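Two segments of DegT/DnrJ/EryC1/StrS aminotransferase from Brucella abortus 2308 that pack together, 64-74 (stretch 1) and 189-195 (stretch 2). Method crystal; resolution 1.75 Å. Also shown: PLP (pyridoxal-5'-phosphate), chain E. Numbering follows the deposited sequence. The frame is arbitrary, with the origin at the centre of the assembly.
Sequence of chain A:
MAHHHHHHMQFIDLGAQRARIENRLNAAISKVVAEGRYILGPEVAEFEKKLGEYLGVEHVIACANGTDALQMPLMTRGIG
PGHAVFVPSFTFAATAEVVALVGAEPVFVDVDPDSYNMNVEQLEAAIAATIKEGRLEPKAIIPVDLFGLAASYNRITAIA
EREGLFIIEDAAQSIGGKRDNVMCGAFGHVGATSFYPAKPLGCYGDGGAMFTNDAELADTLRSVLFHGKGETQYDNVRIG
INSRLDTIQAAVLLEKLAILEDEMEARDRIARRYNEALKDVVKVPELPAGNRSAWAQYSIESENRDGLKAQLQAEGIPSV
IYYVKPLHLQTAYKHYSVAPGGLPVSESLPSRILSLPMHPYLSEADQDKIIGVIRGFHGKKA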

# COMPACT_ATOMS: atom_id res chain seq x y z
N ALA A 64 -1.24 -1.22 -5.51
CA ALA A 64 -0.23 -1.73 -4.62
C ALA A 64 -0.48 -3.10 -4.04
O ALA A 64 0.49 -3.78 -3.66
CB ALA A 64 0.01 -0.76 -3.47
N ASN A 65 -1.75 -3.48 -3.90
CA ASN A 65 -2.13 -4.76 -3.37
C ASN A 65 -3.62 -4.97 -3.55
O ASN A 65 -4.36 -4.05 -3.97
CB ASN A 65 -1.70 -4.92 -1.88
CG ASN A 65 -2.45 -3.97 -0.98
OD1 ASN A 65 -3.67 -4.06 -0.85
ND2 ASN A 65 -1.74 -3.04 -0.40
N GLY A 66 -4.06 -6.19 -3.29
CA GLY A 66 -5.45 -6.60 -3.53
C GLY A 66 -6.44 -6.10 -2.52
O GLY A 66 -7.66 -6.23 -2.72
N THR A 67 -5.95 -5.56 -1.41
CA THR A 67 -6.82 -4.98 -0.38
C THR A 67 -7.17 -3.56 -0.83
O THR A 67 -8.37 -3.17 -0.92
CB THR A 67 -6.11 -4.97 1.00
OG1 THR A 67 -5.78 -6.31 1.36
CG2 THR A 67 -7.00 -4.34 2.04
N ASP A 68 -6.13 -2.79 -1.16
CA ASP A 68 -6.32 -1.49 -1.81
C ASP A 68 -7.28 -1.57 -2.99
O ASP A 68 -8.09 -0.63 -3.23
CB ASP A 68 -4.99 -0.91 -2.34
CG ASP A 68 -3.95 -0.54 -1.25
OD1 ASP A 68 -4.09 -0.82 -0.01
OD2 ASP A 68 -2.90 -0.03 -1.68
N ALA A 69 -7.16 -2.63 -3.78
CA ALA A 69 -7.94 -2.84 -4.97
C ALA A 69 -9.42 -2.95 -4.74
O ALA A 69 -10.20 -2.58 -5.62
CB ALA A 69 -7.45 -4.04 -5.75
N LEU A 70 -9.80 -3.41 -3.56
CA LEU A 70 -11.21 -3.46 -3.13
C LEU A 70 -11.66 -2.15 -2.48
O LEU A 70 -12.82 -1.74 -2.65
CB LEU A 70 -11.39 -4.60 -2.12
CG LEU A 70 -11.10 -6.02 -2.63
CD1 LEU A 70 -10.95 -7.00 -1.49
CD2 LEU A 70 -12.26 -6.45 -3.51
N GLN A 71 -10.76 -1.50 -1.74
CA GLN A 71 -11.06 -0.24 -1.08
C GLN A 71 -11.34 0.87 -2.10
O GLN A 71 -12.28 1.64 -1.94
CB GLN A 71 -9.90 0.18 -0.19
CG GLN A 71 -10.07 1.52 0.54
CD GLN A 71 -8.84 1.83 1.41
OE1 GLN A 71 -7.97 0.97 1.58
NE2 GLN A 71 -8.70 3.07 1.83
N MET A 72 -10.48 1.01 -3.09
CA MET A 72 -10.61 2.18 -3.96
C MET A 72 -11.95 2.31 -4.69
O MET A 72 -12.51 3.42 -4.78
CB MET A 72 -9.41 2.30 -4.90
CG MET A 72 -8.13 2.64 -4.14
SD MET A 72 -6.78 3.01 -5.28
CE MET A 72 -6.09 1.40 -5.65
N PRO A 73 -12.50 1.19 -5.21
CA PRO A 73 -13.80 1.32 -5.84
C PRO A 73 -14.90 1.78 -4.87
O PRO A 73 -15.82 2.50 -5.30
CB PRO A 73 -14.08 -0.08 -6.35
CG PRO A 73 -12.72 -0.63 -6.64
CD PRO A 73 -11.84 -0.06 -5.58
N LEU A 74 -14.83 1.35 -3.59
CA LEU A 74 -15.80 1.84 -2.60
C LEU A 74 -15.66 3.34 -2.42
O LEU A 74 -16.67 4.07 -2.31
CB LEU A 74 -15.60 1.13 -1.25
CG LEU A 74 -15.86 -0.38 -1.25
CD1 LEU A 74 -15.46 -1.00 0.10
CD2 LEU A 74 -17.31 -0.68 -1.48
N HIS A 189 -19.28 -4.38 -11.80
CA HIS A 189 -18.94 -3.03 -12.30
C HIS A 189 -17.41 -2.86 -12.42
O HIS A 189 -16.90 -2.09 -13.25
CB HIS A 189 -19.53 -1.97 -11.36
CG HIS A 189 -21.03 -1.89 -11.40
ND1 HIS A 189 -21.84 -2.63 -10.56
CD2 HIS A 189 -21.86 -1.12 -12.16
CE1 HIS A 189 -23.11 -2.37 -10.83
NE2 HIS A 189 -23.15 -1.44 -11.79
N VAL A 190 -16.69 -3.58 -11.57
CA VAL A 190 -15.26 -3.48 -11.43
C VAL A 190 -14.77 -4.77 -10.78
O VAL A 190 -15.45 -5.36 -9.92
CB VAL A 190 -14.89 -2.23 -10.57
CG1 VAL A 190 -15.41 -2.37 -9.16
CG2 VAL A 190 -13.42 -1.89 -10.55
N GLY A 191 -13.59 -5.21 -11.21
CA GLY A 191 -12.93 -6.35 -10.63
C GLY A 191 -11.69 -5.91 -9.91
O GLY A 191 -11.10 -4.90 -10.23
N ALA A 192 -11.29 -6.74 -8.94
CA ALA A 192 -10.12 -6.51 -8.12
C ALA A 192 -9.28 -7.79 -8.03
O ALA A 192 -9.83 -8.88 -7.89
CB ALA A 192 -10.56 -6.12 -6.71
N THR A 193 -7.95 -7.64 -8.02
CA THR A 193 -7.11 -8.79 -7.73
C THR A 193 -5.84 -8.40 -6.95
O THR A 193 -5.51 -7.22 -6.76
CB THR A 193 -6.73 -9.59 -9.00
OG1 THR A 193 -6.25 -10.90 -8.66
CG2 THR A 193 -5.67 -8.88 -9.78
N SER A 194 -5.17 -9.47 -6.53
CA SER A 194 -3.95 -9.46 -5.78
C SER A 194 -2.88 -10.15 -6.59
O SER A 194 -3.16 -11.19 -7.19
CB SER A 194 -4.15 -10.28 -4.50
OG SER A 194 -2.89 -10.39 -3.83
N PHE A 195 -1.63 -9.65 -6.45
CA PHE A 195 -0.45 -10.27 -7.02
C PHE A 195 0.46 -10.71 -5.90
O PHE A 195 1.67 -10.85 -6.05
CB PHE A 195 0.24 -9.32 -8.01
CG PHE A 195 -0.63 -8.89 -9.17
CD1 PHE A 195 -1.35 -9.81 -9.92
CD2 PHE A 195 -0.74 -7.56 -9.51
CE1 PHE A 195 -2.17 -9.41 -10.96
CE2 PHE A 195 -1.54 -7.16 -10.58
CZ PHE A 195 -2.25 -8.06 -11.30
N1 PLP E . -9.32 -10.94 -1.32
C2 PLP E . -9.10 -12.27 -1.25
C2A PLP E . -10.19 -13.27 -1.56
C3 PLP E . -7.72 -12.74 -0.95
O3 PLP E . -7.48 -14.04 -0.93
C4 PLP E . -6.69 -11.72 -0.59
C4A PLP E . -5.26 -11.95 -0.32
O4A PLP E . -4.60 -12.77 -0.94
C5 PLP E . -7.09 -10.31 -0.69
C6 PLP E . -8.40 -10.00 -1.05
C5A PLP E . -6.10 -9.21 -0.37
O4P PLP E . -5.03 -9.15 -1.33
P PLP E . -3.56 -8.67 -0.88
O1P PLP E . -2.78 -8.37 -2.16
O2P PLP E . -3.72 -7.50 0.06
O3P PLP E . -3.03 -9.93 -0.18

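When a helix lies against a strand, small side chains let the two backbones approach closely, and the segments of this aminotransferase illustrate the principle. At the apolar centre, the methyls of Ala 69 and Ala 192 both point across the gap, CB to CB at 3.9 Å. Ala 192 CB also receives the end of Leu 70: the CA-to-CB bond of Leu 70 points sideways, yet its m,t rotamer brings Leu 70 CD2 to 3.6 Å from Ala 192 CB. One alanine thus meets two helix residues. Farther along, Pro 73 CB rests 3.9 Å from Val 190 CG1. Alternation in the strand turns Val 190 and Ala 192 toward the helix, while Thr 193 directs its side chain away.

The axes of helix and strand run nearly antiparallel, at 155°, and approach to 7.4 Å. The spacing is uneven: Pro 73 CA and Val 190 CA lie 7.5 Å apart, Ala 69 CA and Ala 192 CA 5.3 Å, and Gly 66 CA and Ser 194 CA just 3.9 Å. Glycine permits that last approach, since an ideal CB would fall 2.7 Å from Ser 194 CB and also clash with the cofactor. The close approach also brings Gly 66 CA to 3.3 Å from Thr 193 O, a CA-H...O contact. No conventional hydrogen bond crosses between the stretches.

At the polar edge, the phosphate of PLP bridges the two stretches. Gly 66 N donates to PLP O1P at 2.8 Å, and Ser 194 OG donates to the same oxygen at 2.6 Å, so one acceptor ties both stretches together. Thr 67 OG1 adds a bond to PLP O2P at 2.7 Å. Next to the phosphate, Asn 65 OD1 caps the turn into the helix, accepting from Thr 67 N and Asp 68 N, each at 2.8 Å.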